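PDB 6UM4: malate dehydrogenase from Naegleria fowleri, which probably catalyses the reversible, NAD-dependent interconversion of malate and oxaloacetate, as other malate dehydrogenases do. Local coordinates for residues Val98-Ser103 / Val129-Leu134; Trp277-Ala282 / Lys405-Glu410; Thr283-Leu288 / Asp398-Ser403. All blocks are in the same frame, centred on the assembly; numbering follows the deposited sequence.

Contact 1: residues Val98-Ser103 / Val129-Leu134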
loop_
_atom_site.group_PDB
_atom_site.type_symbol
_atom_site.label_atom_id
_atom_site.label_comp_id
_atom_site.label_asym_id
_atom_site.label_seq_id
_atom_site.Cartn_x
_atom_site.Cartn_y
_atom_site.Cartn_z
ATOM N N VAL A 98 12.023 16.442 -3.336
ATOM C CA VAL A 98 11.692 16.844 -1.977
ATOM C C VAL A 98 12.092 15.709 -1.034
ATOM O O VAL A 98 12.205 14.544 -1.432
ATOM C CB VAL A 98 10.197 17.183 -1.815
ATOM C CG1 VAL A 98 9.803 18.278 -2.790
ATOM C CG2 VAL A 98 9.352 15.913 -2.029
ATOM N N THR A 99 12.302 16.065 0.229
ATOM C CA THR A 99 12.744 15.148 1.276
ATOM C C THR A 99 11.629 14.929 2.297
ATOM O O THR A 99 11.083 15.901 2.840
ATOM C CB THR A 99 13.980 15.724 1.968
ATOM O OG1 THR A 99 15.044 15.791 1.031
ATOM C CG2 THR A 99 14.410 14.857 3.137
ATOM N N ILE A 100 11.317 13.665 2.593
ATOM C CA ILE A 100 10.254 13.316 3.536
ATOM C C ILE A 100 10.858 12.489 4.665
ATOM O O ILE A 100 11.415 11.414 4.420
ATOM C CB ILE A 100 9.122 12.523 2.860
ATOM C CG1 ILE A 100 8.657 13.196 1.568
ATOM C CG2 ILE A 100 7.939 12.369 3.808
ATOM C CD1 ILE A 100 8.202 12.163 0.505
ATOM N N THR A 101 10.699 12.948 5.899
ATOM C CA THR A 101 11.129 12.188 7.072
ATOM C C THR A 101 9.947 11.417 7.652
ATOM O O THR A 101 8.892 11.998 7.903
ATOM C CB THR A 101 11.713 13.116 8.144
ATOM O OG1 THR A 101 12.760 13.906 7.569
ATOM C CG2 THR A 101 12.268 12.314 9.310
ATOM N N VAL A 102 10.130 10.121 7.894
ATOM C CA VAL A 102 9.082 9.285 8.471
ATOM C C VAL A 102 9.663 8.592 9.695
ATOM O O VAL A 102 10.668 7.877 9.591
ATOM C CB VAL A 102 8.524 8.247 7.477
ATOM C CG1 VAL A 102 7.438 7.412 8.151
ATOM C CG2 VAL A 102 7.969 8.925 6.223
ATOM N N SER A 103 9.047 8.820 10.854
ATOM C CA SER A 103 9.428 8.120 12.070
ATOM C C SER A 103 8.612 6.832 12.193
ATOM O O SER A 103 7.713 6.558 11.395
ATOM C CB SER A 103 9.240 9.027 13.291
ATOM O OG SER A 103 7.859 9.255 13.530
ATOM N N VAL A 129 11.216 11.783 -4.803
ATOM C CA VAL A 129 11.185 11.789 -3.349
ATOM C C VAL A 129 12.453 11.177 -2.780
ATOM O O VAL A 129 13.080 10.300 -3.380
ATOM C CB VAL A 129 9.939 11.056 -2.800
ATOM C CG1 VAL A 129 8.702 11.788 -3.212
ATOM C CG2 VAL A 129 9.885 9.638 -3.347
ATOM N N LYS A 130 12.850 11.700 -1.624
ATOM C CA LYS A 130 13.891 11.139 -0.781
ATOM C C LYS A 130 13.291 10.843 0.580
ATOM O O LYS A 130 12.667 11.720 1.192
ATOM C CB LYS A 130 15.076 12.092 -0.643
ATOM C CG LYS A 130 15.747 12.452 -1.961
ATOM C CD LYS A 130 16.940 13.351 -1.741
ATOM C CE LYS A 130 17.552 13.755 -3.075
ATOM N NZ LYS A 130 18.836 14.480 -2.888
ATOM N N LEU A 131 13.490 9.623 1.055
ATOM C CA LEU A 131 12.937 9.179 2.325
ATOM C C LEU A 131 14.039 9.162 3.369
ATOM O O LEU A 131 15.097 8.565 3.154
ATOM C CB LEU A 131 12.318 7.790 2.186
ATOM C CG LEU A 131 11.007 7.690 1.405
ATOM C CD1 LEU A 131 10.612 6.223 1.222
ATOM C CD2 LEU A 131 9.949 8.445 2.138
ATOM N N ARG A 132 13.791 9.815 4.492
ATOM C CA ARG A 132 14.663 9.730 5.650
ATOM C C ARG A 132 13.874 9.007 6.726
ATOM O O ARG A 132 12.929 9.567 7.294
ATOM C CB ARG A 132 15.123 11.120 6.093
ATOM C CG ARG A 132 15.965 11.837 5.024
ATOM C CD ARG A 132 16.505 13.191 5.521
ATOM N NE ARG A 132 17.675 13.042 6.373
ATOM C CZ ARG A 132 18.922 12.923 5.904
ATOM N NH1 ARG A 132 19.124 12.746 4.601
ATOM N NH2 ARG A 132 19.948 12.826 6.747
ATOM N N LEU A 133 14.279 7.782 7.011
ATOM C CA LEU A 133 13.506 6.842 7.811
ATOM C C LEU A 133 14.112 6.753 9.200
ATOM O O LEU A 133 15.290 6.408 9.338
ATOM C CB LEU A 133 13.506 5.460 7.155
ATOM C CG LEU A 133 12.985 5.419 5.724
ATOM C CD1 LEU A 133 12.950 3.973 5.216
ATOM C CD2 LEU A 133 11.580 6.055 5.694
ATOM N N LEU A 134 13.300 7.017 10.219
ATOM C CA LEU A 134 13.748 7.070 11.603
ATOM C C LEU A 134 13.126 5.932 12.401
ATOM O O LEU A 134 11.939 5.638 12.252
ATOM C CB LEU A 134 13.362 8.412 12.240
ATOM C CG LEU A 134 13.596 8.511 13.743
ATOM C CD1 LEU A 134 15.084 8.384 13.984
ATOM C CD2 LEU A 134 13.076 9.815 14.306
#
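Val98-Val102 and Val129-Leu134 lie side by side as parallel strands, their axes 4.7 Å apart and turned 23° from each other, joined by five backbone hydrogen bonds that run from Lys130 N to Val98 O (2.9 Å) through to Leu134 N to Val102 O (2.8 Å). Ile100 and Val102 each use both N and O in the pairing, while Thr99 and Thr101 bond on their other side to Asp175 and strand 176-179, Thr99 N reaching Asp175 OD2. Between the bonds, CA-H groups also approach the carbonyls, most closely Thr101 CA at 3.2 Å from Arg132 O.

The side chains sort onto two faces. On one, Thr99 places CG2 anti to its backbone N and lays it against the aliphatic part of Arg132, 3.6 Å from CD, the two side chains crossing obliquely. Thr101 rests its CG2 on the backbone O of Arg132 (3.5 Å), and its OG1 is hydrogen-bonded to Ala170 O. The arginine bends at chi3 (79°), which sets NE; beyond it NH2 is hydrogen-bonded to Asp169 O, and the guanidinium makes a cation-pi contact with Tyr162. The other face is aliphatic. Ile100 CD1 meets Val129 CG1 at 3.8 Å, Val102 CB faces Leu133 CD2 at 4.2 Å, and helix 108-118 packs over both strands with Ile117, Leu113 and Leu114. At the C-terminal end Ser103 CB touches Leu134 CD2, while Ser103 OG accepts from Gly181 N.

Strand 98-102, helix 108-118 and strand 129-134 form the first beta-alpha-beta unit of the Rossmann-type NAD-binding domain. The alternating backbone hydrogen bonds fix the register, the aliphatic face beds the pair on the helix, and Thr101 and Arg132 spend their polar ends on the 167-171 region.

Contact 2: residues Trp277-Ala282 / Lys405-Glu410; sequences WGNHSA and KELIEE
Asn279 ND2 is gripped by two carboxylates of helix 394-414, donating to Glu406 OE1 and to Glu410 OE2, each at 2.8 Å. Glu410 comes tip to tip, its OE2 in the amide plane but its carboxylate turned 62° from it, whereas Glu406 crosses the asparagine at about a right angle; both acceptor oxygens are met from above their carboxylate planes. Glu406 OE1 also accepts from Ser281 OG at 2.6 Å, through its syn lone pair, and bonds Thr283 OG1 as well. The other oxygen of Glu410, OE1, is tied to Thr228 OG1. A water donates to Asn279 OD1.

Leu407 supplies van der Waals contact. Its CD2 lies 3.3 Å from Asn279 OD1 and close to Asn279 CG, and Leu407 CD1 reaches Gly278 C at 4.0 Å.

The loop carries His280, whose ND1 is bonded to Asp252, consistent with the histidine-aspartate pair of malate dehydrogenase active sites. Asn279, with CG anti to its backbone N (chi1 -161°), points to the helix while His280 points away from it. Asn279 ND2, Ser281 OG and Thr283 OG1 around Glu406 OE1 would be expected to stabilise its negative charge, and the same bonds tie the loop bearing His280 to the helix.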
loop_
_atom_site.group_PDB
_atom_site.type_symbol
_atom_site.label_atom_id
_atom_site.label_comp_id
_atom_site.label_asym_id
_atom_site.label_seq_id
_atom_site.Cartn_x
_atom_site.Cartn_y
_atom_site.Cartn_z
ATOM N N TRP A 277 -14.939 17.220 14.297
ATOM C CA TRP A 277 -14.496 18.283 15.200
ATOM C C TRP A 277 -13.798 17.690 16.421
ATOM O O TRP A 277 -14.190 16.639 16.931
ATOM C CB TRP A 277 -15.663 19.143 15.704
ATOM C CG TRP A 277 -16.476 19.870 14.669
ATOM C CD1 TRP A 277 -17.497 19.354 13.922
ATOM C CD2 TRP A 277 -16.400 21.261 14.331
ATOM N NE1 TRP A 277 -18.010 20.313 13.090
ATOM C CE2 TRP A 277 -17.369 21.501 13.335
ATOM C CE3 TRP A 277 -15.595 22.320 14.756
ATOM C CZ2 TRP A 277 -17.555 22.755 12.765
ATOM C CZ3 TRP A 277 -15.776 23.555 14.186
ATOM C CH2 TRP A 277 -16.750 23.765 13.198
ATOM N N GLY A 278 -12.784 18.395 16.919
ATOM C CA GLY A 278 -12.258 18.073 18.238
ATOM C C GLY A 278 -10.988 17.235 18.286
ATOM O O GLY A 278 -10.091 17.387 17.456
ATOM N N ASN A 279 -10.914 16.350 19.272
ATOM C CA ASN A 279 -9.745 15.535 19.554
ATOM C C ASN A 279 -9.782 14.251 18.727
ATOM O O ASN A 279 -10.850 13.673 18.496
ATOM C CB ASN A 279 -9.747 15.205 21.051
ATOM C CG ASN A 279 -8.410 14.783 21.565
ATOM O OD1 ASN A 279 -7.427 14.841 20.853
ATOM N ND2 ASN A 279 -8.360 14.360 22.827
ATOM N N HIS A 280 -8.604 13.773 18.314
ATOM C CA HIS A 280 -8.523 12.440 17.695
ATOM C C HIS A 280 -8.678 11.410 18.818
ATOM O O HIS A 280 -7.713 10.830 19.325
ATOM C CB HIS A 280 -7.206 12.275 16.933
ATOM C CG HIS A 280 -6.992 10.906 16.366
ATOM N ND1 HIS A 280 -7.895 10.295 15.522
ATOM C CD2 HIS A 280 -5.972 10.028 16.524
ATOM C CE1 HIS A 280 -7.440 9.098 15.185
ATOM N NE2 HIS A 280 -6.273 8.913 15.779
ATOM N N SER A 281 -9.929 11.183 19.220
ATOM C CA SER A 281 -10.210 10.338 20.371
ATOM C C SER A 281 -11.697 10.024 20.369
ATOM O O SER A 281 -12.443 10.452 19.483
ATOM C CB SER A 281 -9.813 11.025 21.674
ATOM O OG SER A 281 -10.797 11.988 22.005
ATOM N N ALA A 282 -12.128 9.300 21.396
ATOM C CA ALA A 282 -13.538 8.944 21.484
ATOM C C ALA A 282 -14.446 10.137 21.777
ATOM O O ALA A 282 -15.663 9.985 21.674
ATOM C CB ALA A 282 -13.748 7.868 22.550
ATOM N N LYS A 405 -13.056 20.322 25.987
ATOM C CA LYS A 405 -12.757 20.059 27.387
ATOM C C LYS A 405 -11.673 18.997 27.529
ATOM O O LYS A 405 -10.782 19.118 28.374
ATOM C CB LYS A 405 -14.034 19.640 28.108
ATOM C CG LYS A 405 -13.909 19.468 29.607
ATOM C CD LYS A 405 -15.284 19.161 30.208
ATOM C CE LYS A 405 -15.226 19.103 31.724
ATOM N NZ LYS A 405 -14.393 17.964 32.186
ATOM N N GLU A 406 -11.743 17.936 26.732
ATOM C CA GLU A 406 -10.721 16.906 26.832
ATOM C C GLU A 406 -9.373 17.422 26.359
ATOM O O GLU A 406 -8.342 17.136 26.973
ATOM C CB GLU A 406 -11.121 15.688 26.015
ATOM C CG GLU A 406 -10.140 14.572 26.150
ATOM C CD GLU A 406 -10.522 13.397 25.297
ATOM O OE1 GLU A 406 -10.704 13.576 24.070
ATOM O OE2 GLU A 406 -10.659 12.302 25.871
ATOM N N LEU A 407 -9.371 18.194 25.275
ATOM C CA LEU A 407 -8.129 18.764 24.774
ATOM C C LEU A 407 -7.502 19.693 25.806
ATOM O O LEU A 407 -6.283 19.682 26.008
ATOM C CB LEU A 407 -8.402 19.517 23.470
ATOM C CG LEU A 407 -8.655 18.666 22.221
ATOM C CD1 LEU A 407 -9.285 19.493 21.107
ATOM C CD2 LEU A 407 -7.335 18.047 21.741
ATOM N N ILE A 408 -8.319 20.494 26.483
ATOM C CA ILE A 408 -7.767 21.372 27.510
ATOM C C ILE A 408 -7.173 20.551 28.652
ATOM O O ILE A 408 -6.102 20.879 29.181
ATOM C CB ILE A 408 -8.839 22.365 28.006
ATOM C CG1 ILE A 408 -9.143 23.371 26.889
ATOM C CG2 ILE A 408 -8.348 23.093 29.251
ATOM C CD1 ILE A 408 -10.313 24.253 27.143
ATOM N N GLU A 409 -7.853 19.470 29.050
ATOM C CA GLU A 409 -7.320 18.635 30.124
ATOM C C GLU A 409 -6.009 17.991 29.701
ATOM O O GLU A 409 -5.060 17.917 30.488
ATOM C CB GLU A 409 -8.339 17.572 30.540
ATOM N N GLU A 410 -5.926 17.550 28.447
ATOM C CA GLU A 410 -4.677 16.988 27.953
ATOM C C GLU A 410 -3.557 18.021 28.005
ATOM O O GLU A 410 -2.444 17.719 28.445
ATOM C CB GLU A 410 -4.881 16.463 26.534
ATOM C CG GLU A 410 -5.740 15.200 26.497
ATOM C CD GLU A 410 -5.807 14.521 25.128
ATOM O OE1 GLU A 410 -4.985 14.827 24.228
ATOM O OE2 GLU A 410 -6.725 13.689 24.952
HETATM O O HOH W 1 -4.913 14.509 21.820
#

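Contact 3: residues Thr283-Leu288 / Asp398-Ser403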
loop_
_atom_site.group_PDB
_atom_site.type_symbol
_atom_site.label_atom_id
_atom_site.label_comp_id
_atom_site.label_asym_id
_atom_site.label_seq_id
_atom_site.Cartn_x
_atom_site.Cartn_y
_atom_site.Cartn_z
ATOM N N THR A 283 -13.904 11.310 22.129
ATOM C CA THR A 283 -14.745 12.489 22.307
ATOM C C THR A 283 -14.933 13.272 21.019
ATOM O O THR A 283 -15.586 14.324 21.031
ATOM C CB THR A 283 -14.160 13.437 23.363
ATOM O OG1 THR A 283 -13.046 14.148 22.806
ATOM C CG2 THR A 283 -13.731 12.666 24.604
ATOM N N GLN A 284 -14.370 12.796 19.919
ATOM C CA GLN A 284 -14.522 13.488 18.654
ATOM C C GLN A 284 -15.997 13.674 18.339
ATOM O O GLN A 284 -16.862 12.920 18.798
ATOM C CB GLN A 284 -13.856 12.687 17.538
ATOM C CG GLN A 284 -14.598 11.409 17.232
ATOM C CD GLN A 284 -13.877 10.554 16.227
ATOM O OE1 GLN A 284 -14.101 10.682 15.023
ATOM N NE2 GLN A 284 -13.052 9.625 16.715
ATOM N N TYR A 285 -16.287 14.703 17.561
ATOM C CA TYR A 285 -17.654 14.918 17.123
ATOM C C TYR A 285 -17.729 14.772 15.620
ATOM O O TYR A 285 -17.368 15.703 14.887
ATOM C CB TYR A 285 -18.176 16.289 17.563
ATOM C CG TYR A 285 -19.539 16.574 17.001
ATOM C CD1 TYR A 285 -20.552 15.606 17.038
ATOM C CD2 TYR A 285 -19.813 17.780 16.394
ATOM C CE1 TYR A 285 -21.787 15.858 16.501
ATOM C CE2 TYR A 285 -21.054 18.038 15.860
ATOM C CZ TYR A 285 -22.032 17.076 15.916
ATOM O OH TYR A 285 -23.260 17.357 15.382
ATOM N N PRO A 286 -18.165 13.620 15.108
ATOM C CA PRO A 286 -18.438 13.496 13.671
ATOM C C PRO A 286 -19.711 14.260 13.337
ATOM O O PRO A 286 -20.783 13.957 13.862
ATOM C CB PRO A 286 -18.616 11.983 13.473
ATOM C CG PRO A 286 -18.212 11.335 14.800
ATOM C CD PRO A 286 -18.470 12.379 15.834
ATOM N N ASP A 287 -19.600 15.249 12.458
ATOM C CA ASP A 287 -20.640 16.258 12.300
ATOM C C ASP A 287 -21.324 16.060 10.953
ATOM O O ASP A 287 -20.709 16.283 9.904
ATOM C CB ASP A 287 -20.037 17.660 12.425
ATOM C CG ASP A 287 -21.093 18.766 12.434
ATOM O OD1 ASP A 287 -22.305 18.459 12.419
ATOM O OD2 ASP A 287 -20.699 19.950 12.483
ATOM N N LEU A 288 -22.589 15.627 10.989
ATOM C CA LEU A 288 -23.427 15.491 9.807
ATOM C C LEU A 288 -24.315 16.706 9.575
ATOM O O LEU A 288 -25.138 16.683 8.655
ATOM C CB LEU A 288 -24.322 14.244 9.913
ATOM C CG LEU A 288 -23.623 12.890 9.697
ATOM C CD1 LEU A 288 -24.535 11.693 9.939
ATOM C CD2 LEU A 288 -23.021 12.838 8.315
ATOM N N ASP A 398 -22.632 21.443 22.072
ATOM C CA ASP A 398 -22.396 20.581 23.225
ATOM C C ASP A 398 -21.291 19.580 22.944
ATOM O O ASP A 398 -20.414 19.346 23.783
ATOM C CB ASP A 398 -23.669 19.824 23.593
ATOM C CG ASP A 398 -24.726 20.700 24.237
ATOM O OD1 ASP A 398 -24.478 21.895 24.546
ATOM O OD2 ASP A 398 -25.834 20.162 24.419
ATOM N N ARG A 399 -21.357 18.931 21.787
ATOM C CA ARG A 399 -20.408 17.866 21.493
ATOM C C ARG A 399 -19.007 18.437 21.319
ATOM O O ARG A 399 -18.048 17.948 21.930
ATOM C CB ARG A 399 -20.853 17.087 20.249
ATOM C CG ARG A 399 -22.096 16.232 20.451
ATOM C CD ARG A 399 -21.887 15.303 21.630
ATOM N NE ARG A 399 -22.953 14.328 21.785
ATOM C CZ ARG A 399 -22.936 13.111 21.246
ATOM N NH1 ARG A 399 -21.904 12.721 20.503
ATOM N NH2 ARG A 399 -23.953 12.282 21.456
ATOM N N ILE A 400 -18.884 19.494 20.508
ATOM C CA ILE A 400 -17.606 20.180 20.337
ATOM C C ILE A 400 -17.037 20.593 21.689
ATOM O O ILE A 400 -15.850 20.387 21.962
ATOM C CB ILE A 400 -17.769 21.392 19.402
ATOM C CG1 ILE A 400 -18.176 20.969 17.998
ATOM C CG2 ILE A 400 -16.480 22.163 19.310
ATOM C CD1 ILE A 400 -18.530 22.150 17.131
ATOM N N ASN A 401 -17.885 21.141 22.577
ATOM C CA ASN A 401 -17.397 21.572 23.886
ATOM C C ASN A 401 -16.839 20.403 24.688
ATOM O O ASN A 401 -15.879 20.571 25.446
ATOM C CB ASN A 401 -18.517 22.275 24.674
ATOM C CG ASN A 401 -18.506 23.785 24.487
ATOM O OD1 ASN A 401 -17.447 24.420 24.492
ATOM N ND2 ASN A 401 -19.682 24.362 24.262
ATOM N N ALA A 402 -17.460 19.226 24.582
ATOM C CA ALA A 402 -16.953 18.055 25.294
ATOM C C ALA A 402 -15.550 17.685 24.822
ATOM O O ALA A 402 -14.702 17.266 25.619
ATOM C CB ALA A 402 -17.907 16.870 25.105
ATOM N N SER A 403 -15.296 17.802 23.526
ATOM C CA SER A 403 -13.982 17.416 23.036
ATOM C C SER A 403 -12.962 18.506 23.358
ATOM O O SER A 403 -11.818 18.207 23.718
ATOM C CB SER A 403 -14.054 17.122 21.538
ATOM O OG SER A 403 -13.139 16.084 21.156
HETATM O O HOH W 2 -18.091 15.028 21.764
HETATM O O HOH W 3 -19.572 13.586 19.777
#
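Tyr285 packs one ring face against the side chain of Arg399, with Arg399 CB 3.8 Å from the ring centroid in a CH-pi contact and 3.5 Å from Tyr285 CG at the rim. Tyr285 CG is anti to the backbone N (chi1 174°), on the helix side; Ile400 CG1 adds an oblique contact at Tyr285 CD2 (3.9 Å), and Asp287 CA lies over the opposite face. Tyr285 OH is hydrogen-bonded to Ser396 OG, nearer the start of the same helix. At the other end Thr283 OG1 and Ser403 OG form a hydroxyl-hydroxyl contact of 2.5 Å, a length that is doubtful in its exact value. Ser403 OG accepts from Asn279 N besides, and its approach to Thr283 O is weak.

Helix 394-414 thus lies beside strand 285-287, an outer strand of the small antiparallel sheet in the C-terminal alpha/beta domain of the lactate/malate dehydrogenase family. Helix 305-317 meets the tyrosine too, through Ile313.

Alongside these close contacts, the looser side is bridged by two waters. One molecule donates to Thr283 O (2.7 Å) and to Arg399 O (2.9 Å). The arginine bends at chi2 and its guanidinium leads off from the strand; a second water sits in plane at its edge, accepting from Arg399 NH1 (2.6 Å) and donating to Gln284 O (3.0 Å).

Contact 1 belongs to the NAD-binding domain, on the other side of the chain's centre from contacts 2 and 3, with centres 29 and 34 Å away. The latter two lie in the C-terminal domain, touch each other and share helix 394-414; Trp277 CD2 meets Ile400 CD1 between them at 3.6 Å. Contact 1 and contact 2 are buried, contact 3 only partly so. Chemistry follows place: within the parallel sheet backbone amides do the bonding, at the loop beside His280 side-chain carboxylates and an amide do, and where helix and outer strand meet near the surface an aromatic face, hydroxyls and waters share the work.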